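Local coordinates for clan CA, family C40, NlpC/P60 superfamily cysteine peptidase (PDB 6BIO), which probably acts as a cysteine peptidase of the NlpC/P60 type, one of the laterally acquired peptidoglycan hydrolases that Trichomonas vaginalis directs against bacteria, at residues A[203-208]-A[269-274]; A[105-110]-A[129-134]; A[28-33]-A[45-50]; A[161-166]-A[257-262]. All coordinates share one frame; numbering follows the deposited sequence. Where two conformers were deposited one is given.

From the N terminus, contact 3 comes first: 28-33 meets 45-50 and closes a hairpin in the N-terminal beta domain. Contact 2 follows wholly afterwards, bringing 105-110 against the turn at 129-134 in the bacterial SH3 domain, its centre about 36 Å from that of contact 3. In the peptidase part the loops cross: contact 4 opens at 161-166, contact 1 opens at 203-208, contact 4 closes at 257-262 and contact 1 at 269-274. Both reach one six-stranded sheet, and F262 packs on V269 where they touch. Contacts 1 and 2 stand about 44 Å apart between centres.

Contact 1: residues A[203-208]-A[269-274]; sequences VQDLHG and VSTIRR
D205 and S270 each turn the first side-chain group anti to the backbone N (chi1 -178° for CG, 174° for OG), and the D205 carboxylate meets the S270 hydroxyl with OD1 2.7 Å from OG. The hydroxyl donates on the syn side, well out of the carboxylate plane. T271 OG1 lies 2.9 Å from the same D205 OD1, but its proton has another acceptor within reach. That hydroxyl also accepts from R273, NE to OG1 3.1 Å. The R273 chain bends at chi2 (-63°), which swings CD to 3.1 Å from H207 O; the guanidinium beyond it has H207 N over the centre of one face. NH1 of R273 donates to G208 O at 3.0 Å, whereas D205 O draws two weak, bent bonds from R273, from NE at 3.0 Å and NH2 at 2.9 Å. T224, on strand 222-225, also hydrogen-bonds D205 OD1. The charges of D205 and R273 do not touch, OD1 standing 5.2 Å from NE: the carboxylate is held by hydroxyls, the guanidinium by the carbonyls of D205 and G208 and the T271 hydroxyl. Hydroxyl donors and a nearby cation would be expected to favour an ionised D205.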
# COMPACT_ATOMS: atom_id res chain seq x y z
N VAL A 203 15.73 5.45 -5.50
CA VAL A 203 14.56 6.24 -5.81
C VAL A 203 13.71 6.49 -4.58
O VAL A 203 13.16 7.58 -4.40
CB VAL A 203 13.77 5.63 -6.98
CG1 VAL A 203 12.59 6.50 -7.33
CG2 VAL A 203 14.68 5.51 -8.17
N GLN A 204 13.62 5.48 -3.70
CA GLN A 204 12.94 5.69 -2.43
C GLN A 204 13.56 6.85 -1.67
O GLN A 204 12.87 7.60 -0.98
CB GLN A 204 13.02 4.41 -1.60
CG GLN A 204 12.20 3.28 -2.21
CD GLN A 204 12.43 1.93 -1.55
OE1 GLN A 204 13.26 1.79 -0.65
NE2 GLN A 204 11.69 0.95 -1.98
N ASP A 205 14.86 7.04 -1.85
CA ASP A 205 15.64 8.13 -1.26
C ASP A 205 15.18 9.51 -1.68
O ASP A 205 15.59 10.49 -1.06
CB ASP A 205 17.10 7.96 -1.70
CG ASP A 205 18.06 9.00 -1.14
OD1 ASP A 205 18.27 8.99 0.10
OD2 ASP A 205 18.61 9.75 -1.98
N LEU A 206 14.41 9.62 -2.77
CA LEU A 206 14.12 10.90 -3.42
C LEU A 206 12.72 11.38 -3.16
O LEU A 206 12.34 12.46 -3.66
CB LEU A 206 14.35 10.79 -4.93
CG LEU A 206 15.73 10.33 -5.38
CD1 LEU A 206 15.75 10.24 -6.88
CD2 LEU A 206 16.81 11.30 -4.89
N HIS A 207 11.91 10.61 -2.43
CA HIS A 207 10.50 10.94 -2.22
C HIS A 207 10.13 10.71 -0.77
O HIS A 207 10.92 10.19 0.01
CB HIS A 207 9.58 10.16 -3.18
CG HIS A 207 9.97 10.34 -4.62
ND1 HIS A 207 9.64 11.46 -5.35
CD2 HIS A 207 10.72 9.56 -5.43
CE1 HIS A 207 10.16 11.36 -6.56
NE2 HIS A 207 10.81 10.21 -6.64
N GLY A 208 8.89 11.02 -0.43
CA GLY A 208 8.45 11.04 0.94
C GLY A 208 8.90 12.30 1.65
O GLY A 208 9.79 13.02 1.19
N VAL A 269 24.03 7.21 6.50
CA VAL A 269 22.67 7.52 6.09
C VAL A 269 22.71 8.52 4.94
O VAL A 269 23.49 9.48 4.96
CB VAL A 269 21.91 8.14 7.26
CG1 VAL A 269 20.57 8.65 6.77
CG2 VAL A 269 21.71 7.11 8.36
N SER A 270 21.81 8.33 3.98
CA SER A 270 21.54 9.33 2.93
C SER A 270 20.38 10.21 3.37
O SER A 270 20.57 11.38 3.67
CB SER A 270 21.27 8.66 1.60
OG SER A 270 20.89 9.60 0.66
N THR A 271 19.16 9.66 3.40
CA THR A 271 18.03 10.41 3.93
C THR A 271 17.14 9.51 4.78
O THR A 271 17.17 8.28 4.68
CB THR A 271 17.16 11.12 2.83
OG1 THR A 271 16.48 10.18 2.02
CG2 THR A 271 17.99 12.08 1.96
N ILE A 272 16.35 10.17 5.61
CA ILE A 272 15.23 9.58 6.35
C ILE A 272 13.96 10.12 5.72
O ILE A 272 13.78 11.34 5.61
CB ILE A 272 15.30 9.94 7.84
CG1 ILE A 272 16.66 9.49 8.45
CG2 ILE A 272 14.10 9.31 8.57
CD1 ILE A 272 16.91 10.07 9.80
N ARG A 273 13.07 9.21 5.30
CA ARG A 273 11.90 9.59 4.53
C ARG A 273 10.64 9.01 5.17
O ARG A 273 10.60 7.82 5.53
CB ARG A 273 11.99 9.07 3.09
CG ARG A 273 13.10 9.66 2.26
CD ARG A 273 12.96 11.13 2.08
NE ARG A 273 13.92 11.65 1.11
CZ ARG A 273 13.75 12.76 0.40
NH1 ARG A 273 12.63 13.45 0.49
NH2 ARG A 273 14.72 13.16 -0.44
N ARG A 274 9.62 9.85 5.26
CA ARG A 274 8.35 9.52 5.90
C ARG A 274 7.27 9.48 4.82
O ARG A 274 6.88 10.52 4.27
CB ARG A 274 8.03 10.55 6.98
CG ARG A 274 6.68 10.32 7.65
CD ARG A 274 6.53 11.13 8.93
NE ARG A 274 7.60 10.80 9.86
CZ ARG A 274 7.98 11.54 10.89
NH1 ARG A 274 7.34 12.66 11.21
NH2 ARG A 274 9.02 11.14 11.64

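Contact 2: residues A[105-110]-A[129-134]; sequences IVRYVP and NYRGYI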
# COMPACT_ATOMS: atom_id res chain seq x y z
N ILE A 105 -29.25 7.89 -0.70
CA ILE A 105 -29.34 6.57 -0.10
C ILE A 105 -29.68 5.56 -1.19
O ILE A 105 -30.74 5.61 -1.82
CB ILE A 105 -30.36 6.53 1.03
CG1 ILE A 105 -29.93 7.43 2.18
CG2 ILE A 105 -30.49 5.10 1.57
CD1 ILE A 105 -31.00 7.62 3.20
N VAL A 106 -28.80 4.58 -1.37
CA VAL A 106 -29.07 3.48 -2.28
C VAL A 106 -29.91 2.44 -1.58
O VAL A 106 -30.93 1.96 -2.12
CB VAL A 106 -27.74 2.88 -2.80
CG1 VAL A 106 -28.02 1.67 -3.70
CG2 VAL A 106 -26.94 3.93 -3.52
N ARG A 107 -29.51 2.08 -0.36
CA ARG A 107 -30.19 1.04 0.39
C ARG A 107 -29.78 1.08 1.86
O ARG A 107 -28.59 1.19 2.17
CB ARG A 107 -29.80 -0.31 -0.23
CG ARG A 107 -30.34 -1.57 0.40
CD ARG A 107 -31.85 -1.62 0.29
NE ARG A 107 -32.44 -2.98 0.36
CZ ARG A 107 -32.77 -3.62 1.49
NH1 ARG A 107 -32.49 -3.10 2.70
NH2 ARG A 107 -33.33 -4.82 1.39
N TYR A 108 -30.77 0.96 2.75
CA TYR A 108 -30.52 0.73 4.16
C TYR A 108 -30.01 -0.69 4.36
O TYR A 108 -30.49 -1.64 3.73
CB TYR A 108 -31.83 0.91 4.92
CG TYR A 108 -31.74 0.50 6.35
CD1 TYR A 108 -31.05 1.29 7.28
CD2 TYR A 108 -32.30 -0.71 6.76
CE1 TYR A 108 -30.97 0.89 8.60
CE2 TYR A 108 -32.23 -1.11 8.09
CZ TYR A 108 -31.57 -0.31 8.99
OH TYR A 108 -31.50 -0.78 10.28
N VAL A 109 -29.01 -0.84 5.21
CA VAL A 109 -28.43 -2.14 5.52
C VAL A 109 -28.54 -2.42 7.00
O VAL A 109 -27.90 -1.71 7.81
CB VAL A 109 -26.95 -2.20 5.09
CG1 VAL A 109 -26.44 -3.58 5.32
CG2 VAL A 109 -26.79 -1.84 3.65
N PRO A 110 -29.34 -3.40 7.42
CA PRO A 110 -29.42 -3.72 8.84
C PRO A 110 -28.12 -4.31 9.33
O PRO A 110 -27.28 -4.83 8.58
CB PRO A 110 -30.56 -4.74 8.95
CG PRO A 110 -30.83 -5.20 7.62
CD PRO A 110 -30.25 -4.24 6.61
N ASN A 129 -21.55 -4.49 -2.35
CA ASN A 129 -22.81 -5.03 -2.89
C ASN A 129 -23.55 -5.71 -1.74
O ASN A 129 -23.02 -6.64 -1.13
CB ASN A 129 -22.50 -6.05 -3.98
CG ASN A 129 -23.74 -6.67 -4.58
OD1 ASN A 129 -24.69 -7.04 -3.88
ND2 ASN A 129 -23.72 -6.83 -5.87
N TYR A 130 -24.77 -5.23 -1.43
CA TYR A 130 -25.69 -5.91 -0.53
C TYR A 130 -26.95 -6.23 -1.33
O TYR A 130 -27.66 -5.31 -1.74
CB TYR A 130 -26.04 -4.99 0.64
CG TYR A 130 -27.16 -5.51 1.53
CD1 TYR A 130 -27.05 -6.76 2.12
CD2 TYR A 130 -28.33 -4.79 1.74
CE1 TYR A 130 -28.07 -7.27 2.91
CE2 TYR A 130 -29.33 -5.30 2.58
CZ TYR A 130 -29.19 -6.53 3.15
OH TYR A 130 -30.24 -6.99 3.95
N ARG A 131 -27.23 -7.51 -1.55
CA ARG A 131 -28.48 -7.93 -2.21
C ARG A 131 -28.64 -7.28 -3.59
O ARG A 131 -29.76 -7.01 -4.02
CB ARG A 131 -29.74 -7.59 -1.37
CG ARG A 131 -29.95 -8.31 -0.05
CD ARG A 131 -31.24 -7.79 0.67
NE ARG A 131 -32.48 -8.03 -0.10
CZ ARG A 131 -32.98 -9.23 -0.32
NH1 ARG A 131 -32.35 -10.31 0.15
NH2 ARG A 131 -34.11 -9.36 -1.02
N GLY A 132 -27.54 -7.02 -4.30
CA GLY A 132 -27.61 -6.37 -5.59
C GLY A 132 -27.52 -4.86 -5.55
O GLY A 132 -27.37 -4.24 -6.61
N TYR A 133 -27.65 -4.24 -4.38
CA TYR A 133 -27.56 -2.79 -4.21
C TYR A 133 -26.10 -2.43 -4.00
O TYR A 133 -25.42 -3.02 -3.15
CB TYR A 133 -28.37 -2.33 -2.99
CG TYR A 133 -29.87 -2.56 -3.14
CD1 TYR A 133 -30.68 -1.61 -3.74
CD2 TYR A 133 -30.44 -3.73 -2.73
CE1 TYR A 133 -32.02 -1.82 -3.92
CE2 TYR A 133 -31.82 -3.94 -2.88
CZ TYR A 133 -32.57 -3.00 -3.48
OH TYR A 133 -33.92 -3.27 -3.60
N ILE A 134 -25.62 -1.44 -4.75
CA ILE A 134 -24.19 -1.14 -4.84
C ILE A 134 -23.93 0.29 -4.38
O ILE A 134 -24.61 1.22 -4.81
CB ILE A 134 -23.71 -1.35 -6.28
CG1 ILE A 134 -23.83 -2.85 -6.66
CG2 ILE A 134 -22.26 -0.90 -6.46
CD1 ILE A 134 -23.91 -3.06 -8.14
O HOH W 1 -32.79 -5.55 4.30
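R107 lays its aliphatic chain over the ring of Y133, and this is one of two close-packed spots in the contact. CD stands 3.8 Å from the Y133 ring centroid, only 7° off the normal, a CH-pi contact, and NE reaches 3.4 Å from CE2 of Y133. The other is the ring of Y130: V109 CG1 covers one face, 4.2 Å from the Y130 centroid, and R131 CG rests on the opposite face nearer the rim. P110 CD comes within 3.8 Å of Y130 OH. The polar ends of R107 and Y130, beside exposed R131, form the looser side: no direct hydrogen bond joins the segments, but a water takes a bond from R107 NH1 and lies 2.9 Å from Y130 OH. The same NH1 donates to Y108 O at 2.7 Å. NH2 of R107 comes 3.6 Å from R131 NE, a pairing of like charges expected to be unfavourable unless screened by solvent. The Y130-Y133 segment is a type I' turn linking strand 125-130 to 133-138, an edge strand within this chain. Against it, V106 and R107 form a classic bulge opposite I95 of strand 93-96, which also packs on V109 and Y130.

Contact 3: residues A[28-33]-A[45-50]; sequences TNLVKA and CYWLYF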
# COMPACT_ATOMS: atom_id res chain seq x y z
N THR A 28 5.77 -15.74 -13.57
CA THR A 28 6.89 -14.93 -13.11
C THR A 28 6.43 -14.13 -11.89
O THR A 28 5.46 -14.50 -11.22
CB THR A 28 7.44 -14.09 -14.28
OG1 THR A 28 8.63 -13.46 -13.81
CG2 THR A 28 6.42 -13.04 -14.81
N ASN A 29 7.20 -13.09 -11.56
CA ASN A 29 6.96 -12.31 -10.36
C ASN A 29 6.76 -10.83 -10.63
O ASN A 29 6.62 -10.08 -9.67
CB ASN A 29 8.07 -12.49 -9.32
CG ASN A 29 9.35 -11.73 -9.70
OD1 ASN A 29 9.76 -11.80 -10.80
ND2 ASN A 29 9.90 -10.91 -8.79
N LEU A 30 6.82 -10.41 -11.89
CA LEU A 30 6.76 -8.98 -12.18
C LEU A 30 6.03 -8.73 -13.48
O LEU A 30 5.88 -9.63 -14.32
CB LEU A 30 8.17 -8.37 -12.24
CG LEU A 30 9.01 -8.58 -13.47
CD1 LEU A 30 10.35 -7.87 -13.26
CD2 LEU A 30 9.25 -10.03 -13.82
N VAL A 31 5.58 -7.49 -13.66
CA VAL A 31 4.95 -7.03 -14.90
C VAL A 31 5.41 -5.60 -15.15
O VAL A 31 5.45 -4.77 -14.23
CB VAL A 31 3.39 -7.14 -14.85
CG1 VAL A 31 2.79 -6.34 -13.69
CG2 VAL A 31 2.75 -6.72 -16.16
N LYS A 32 5.71 -5.27 -16.42
CA LYS A 32 6.05 -3.90 -16.79
C LYS A 32 4.84 -3.00 -16.59
O LYS A 32 3.71 -3.35 -16.94
CB LYS A 32 6.51 -3.83 -18.24
CG LYS A 32 7.91 -4.39 -18.41
CD LYS A 32 8.39 -4.26 -19.86
CE LYS A 32 9.85 -4.75 -20.00
NZ LYS A 32 10.41 -4.45 -21.35
N ALA A 33 5.08 -1.79 -16.09
CA ALA A 33 4.05 -0.78 -15.92
C ALA A 33 4.37 0.42 -16.82
O ALA A 33 5.54 0.73 -17.09
CB ALA A 33 3.97 -0.34 -14.47
N CYS A 45 7.66 2.65 -17.11
CA CYS A 45 8.02 3.56 -16.02
C CYS A 45 8.68 2.82 -14.86
O CYS A 45 9.52 3.40 -14.17
CB CYS A 45 6.82 4.38 -15.55
SG CYS A 45 5.29 3.46 -15.18
N TYR A 46 8.27 1.58 -14.62
CA TYR A 46 8.77 0.70 -13.57
C TYR A 46 8.05 -0.63 -13.79
O TYR A 46 7.52 -0.87 -14.88
CB TYR A 46 8.58 1.33 -12.16
CG TYR A 46 7.23 1.98 -11.89
CD1 TYR A 46 6.06 1.22 -11.77
CD2 TYR A 46 7.13 3.37 -11.78
CE1 TYR A 46 4.85 1.84 -11.51
CE2 TYR A 46 5.91 4.00 -11.55
CZ TYR A 46 4.77 3.23 -11.44
OH TYR A 46 3.51 3.75 -11.22
N TRP A 47 8.02 -1.49 -12.78
CA TRP A 47 7.28 -2.73 -12.77
C TRP A 47 6.41 -2.76 -11.53
O TRP A 47 6.63 -2.04 -10.56
CB TRP A 47 8.23 -3.93 -12.68
CG TRP A 47 9.10 -4.16 -13.89
CD1 TRP A 47 8.94 -5.17 -14.82
CD2 TRP A 47 10.28 -3.46 -14.29
NE1 TRP A 47 9.94 -5.14 -15.76
CE2 TRP A 47 10.79 -4.10 -15.46
CE3 TRP A 47 10.98 -2.37 -13.77
CZ2 TRP A 47 11.94 -3.65 -16.13
CZ3 TRP A 47 12.14 -1.94 -14.44
CH2 TRP A 47 12.60 -2.58 -15.60
N LEU A 48 5.40 -3.63 -11.56
CA LEU A 48 4.70 -4.03 -10.35
C LEU A 48 4.86 -5.53 -10.16
O LEU A 48 5.29 -6.23 -11.08
CB LEU A 48 3.22 -3.63 -10.35
CG LEU A 48 2.97 -2.13 -10.32
CD1 LEU A 48 1.47 -1.88 -10.43
CD2 LEU A 48 3.56 -1.47 -9.09
N TYR A 49 4.55 -6.03 -8.95
CA TYR A 49 5.05 -7.33 -8.50
C TYR A 49 3.96 -8.25 -7.97
O TYR A 49 2.92 -7.81 -7.47
CB TYR A 49 6.18 -7.14 -7.46
CG TYR A 49 7.32 -6.37 -8.06
CD1 TYR A 49 8.21 -6.98 -8.91
CD2 TYR A 49 7.42 -4.99 -7.88
CE1 TYR A 49 9.25 -6.28 -9.50
CE2 TYR A 49 8.40 -4.28 -8.49
CZ TYR A 49 9.32 -4.91 -9.31
OH TYR A 49 10.33 -4.19 -9.92
N PHE A 50 4.26 -9.55 -8.05
CA PHE A 50 3.36 -10.59 -7.59
C PHE A 50 2.84 -10.32 -6.19
O PHE A 50 3.59 -9.96 -5.29
CB PHE A 50 4.14 -11.91 -7.61
CG PHE A 50 3.36 -13.07 -7.10
CD1 PHE A 50 2.29 -13.59 -7.81
CD2 PHE A 50 3.67 -13.59 -5.87
CE1 PHE A 50 1.57 -14.63 -7.27
CE2 PHE A 50 2.96 -14.69 -5.35
CZ PHE A 50 1.91 -15.18 -6.03
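V31 and L48 bond to each other twice through their backbones, as an antiparallel hydrogen-bonded pair. V31 N gives its proton to L48 O, and V31 O receives L48 N, both at 2.9 Å and both nearly along the C=O axis. Two residues along, A33 N donates to Y46 O at 2.9 Å, and this carbonyl has a second donor in the N44 side-chain amide. A33 O is taken in turn by C45 N, also 2.9 Å, over a more bent bond. At the other end F50 N donates to N29 O at 2.9 Å, from well above the carbonyl plane (49° out of it). Three of the acceptors also meet CA-H groups, the shortest of these being W47 CA to V31 O at 3.1 Å.

These rungs build a beta hairpin, strands 30-34 and 46-49 joined by a long connection; 46-49 is an edge strand within this chain, and 30-34 passes the pairing on to 71-76. V31, L48 and A33 share one face, where L48 reaches V66 and I68 of strand 63-68. L30 and Y49 share the other: L30 CB lies 3.6 Å from Y49 CD1, and R199 makes a cation-pi contact with that tyrosine ring. CG of L30 occupies the crowded position between backbone N and carbonyl carbon (chi1 78°), and CD1 beyond it sits over a face of the W47 indole, 3.4 Å from CD1 of W47. K32 runs alongside the same indole. The phenol of Y46, packed beside A33 CB and with C45 SG over its centre, hydrogen-bonds E71 through OH.

Contact 4: residues A[161-166]-A[257-262]; sequences LVKTKL and VKYQDF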
# COMPACT_ATOMS: atom_id res chain seq x y z
N LEU A 161 4.02 -4.33 9.81
CA LEU A 161 4.07 -5.15 8.60
C LEU A 161 5.47 -5.72 8.34
O LEU A 161 5.60 -6.89 8.00
CB LEU A 161 3.57 -4.34 7.39
CG LEU A 161 2.05 -4.26 7.34
CD1 LEU A 161 1.56 -3.04 6.60
CD2 LEU A 161 1.48 -5.53 6.70
N VAL A 162 6.53 -4.90 8.49
CA VAL A 162 7.86 -5.49 8.26
C VAL A 162 8.21 -6.51 9.33
O VAL A 162 8.91 -7.48 9.04
CB VAL A 162 8.98 -4.45 8.03
CG1 VAL A 162 8.71 -3.60 6.82
CG2 VAL A 162 9.20 -3.59 9.29
N LYS A 163 7.73 -6.33 10.57
CA LYS A 163 7.97 -7.35 11.59
C LYS A 163 7.38 -8.69 11.19
O LYS A 163 7.95 -9.72 11.53
CB LYS A 163 7.42 -6.92 12.95
CG LYS A 163 8.19 -5.76 13.56
CD LYS A 163 7.52 -5.25 14.83
CE LYS A 163 8.18 -3.97 15.28
NZ LYS A 163 7.66 -3.52 16.63
N THR A 164 6.25 -8.69 10.47
CA THR A 164 5.62 -9.95 10.07
C THR A 164 6.50 -10.72 9.09
O THR A 164 6.20 -11.90 8.81
CB THR A 164 4.24 -9.76 9.42
OG1 THR A 164 4.35 -9.24 8.09
CG2 THR A 164 3.32 -8.89 10.28
N LYS A 165 7.55 -10.08 8.55
CA LYS A 165 8.43 -10.74 7.60
C LYS A 165 9.80 -11.07 8.19
O LYS A 165 10.69 -11.55 7.44
CB LYS A 165 8.58 -9.92 6.32
CG LYS A 165 7.22 -9.71 5.61
CD LYS A 165 6.58 -11.02 5.19
CE LYS A 165 5.28 -10.75 4.47
NZ LYS A 165 4.72 -11.96 3.81
N LEU A 166 9.99 -10.84 9.48
CA LEU A 166 11.22 -11.29 10.11
C LEU A 166 11.48 -12.77 9.78
O LEU A 166 10.56 -13.61 9.85
CB LEU A 166 11.14 -11.11 11.63
CG LEU A 166 11.30 -9.63 12.04
CD1 LEU A 166 10.79 -9.42 13.45
CD2 LEU A 166 12.76 -9.13 11.88
N VAL A 257 15.66 -11.11 6.55
CA VAL A 257 15.00 -9.95 7.12
C VAL A 257 15.19 -10.01 8.62
O VAL A 257 14.82 -10.99 9.26
CB VAL A 257 13.51 -9.95 6.75
CG1 VAL A 257 12.78 -8.77 7.48
CG2 VAL A 257 13.35 -9.90 5.24
N LYS A 258 15.78 -8.96 9.18
CA LYS A 258 16.20 -8.93 10.57
C LYS A 258 16.27 -7.51 11.12
O LYS A 258 16.27 -6.51 10.37
CB LYS A 258 17.58 -9.56 10.74
CG LYS A 258 18.69 -8.86 9.99
CD LYS A 258 20.03 -9.55 10.25
CE LYS A 258 21.04 -9.12 9.32
NZ LYS A 258 22.41 -9.48 9.86
N TYR A 259 16.31 -7.45 12.45
CA TYR A 259 16.60 -6.21 13.14
C TYR A 259 18.06 -5.80 12.98
O TYR A 259 18.97 -6.64 12.83
CB TYR A 259 16.35 -6.38 14.64
CG TYR A 259 14.89 -6.43 15.07
CD1 TYR A 259 14.17 -5.27 15.32
CD2 TYR A 259 14.24 -7.65 15.27
CE1 TYR A 259 12.87 -5.32 15.74
CE2 TYR A 259 12.92 -7.69 15.68
CZ TYR A 259 12.26 -6.53 15.93
OH TYR A 259 10.95 -6.59 16.31
N GLN A 260 18.28 -4.50 13.10
CA GLN A 260 19.61 -3.91 13.12
C GLN A 260 19.60 -2.70 14.04
O GLN A 260 18.71 -1.86 13.97
CB GLN A 260 20.07 -3.40 11.75
CG GLN A 260 21.34 -2.50 11.80
CD GLN A 260 22.61 -3.27 12.24
OE1 GLN A 260 22.84 -4.38 11.76
NE2 GLN A 260 23.46 -2.65 13.12
N ASP A 261 20.63 -2.58 14.86
CA ASP A 261 20.78 -1.41 15.71
C ASP A 261 21.20 -0.23 14.87
O ASP A 261 22.24 -0.27 14.20
CB ASP A 261 21.85 -1.71 16.77
CG ASP A 261 22.01 -0.59 17.76
OD1 ASP A 261 22.59 0.42 17.37
OD2 ASP A 261 21.57 -0.73 18.94
N PHE A 262 20.40 0.84 14.89
CA PHE A 262 20.59 1.95 13.96
C PHE A 262 21.94 2.64 14.22
O PHE A 262 22.73 2.88 13.29
CB PHE A 262 19.41 2.92 14.14
CG PHE A 262 19.37 4.09 13.18
CD1 PHE A 262 20.10 4.14 11.99
CD2 PHE A 262 18.54 5.18 13.50
CE1 PHE A 262 20.00 5.28 11.14
CE2 PHE A 262 18.44 6.30 12.67
CZ PHE A 262 19.18 6.36 11.49
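L166 supplies much of the surface here, reaching over V257, K258 and Y259 with successive atoms. Its CB stands 4.4 Å from V257 O, no closer than a loose packing distance. CG, placed anti to the carbonyl carbon and beside the backbone N (chi1 -75°), is 4.4 Å from Y259 CE2. There the chain forks. CD1 turns to the phenol and packs 3.5 Å from Y259 CE2, the two side chains crossing at about a right angle. CD2 drops to the backbone of the strand instead, 3.7 Å from K258 CA and 3.8 Å from V257 O, and finally touches V257 CG1 at 4.4 Å.

Next to the leucine, V257 meets the backbone turn: its CB is 3.3 Å from K165 O, and CG1 sits 3.5 Å from the same oxygen. This type I turn, K163 to L166, follows on from helix 154-163, with L166 N bonded to K163 O, before strand 169-170. In the papain-like fold of the NlpC/P60 family a sheet is packed against helices, and here the end of one helix is laid on strand 256-261, the outermost strand of the six-stranded sheet within this chain.

No hydrogen bond joins the two segments; the contact rests on van der Waals packing, in part of V257 carbons against the K165 carbonyl oxygen. V257 bonds instead through its backbone to G167 and C168, immediately after the turn. V257 also touches L185 of helix 182-191, and V162 touches A189 of the same helix, while K165 NZ is tied to P177 O.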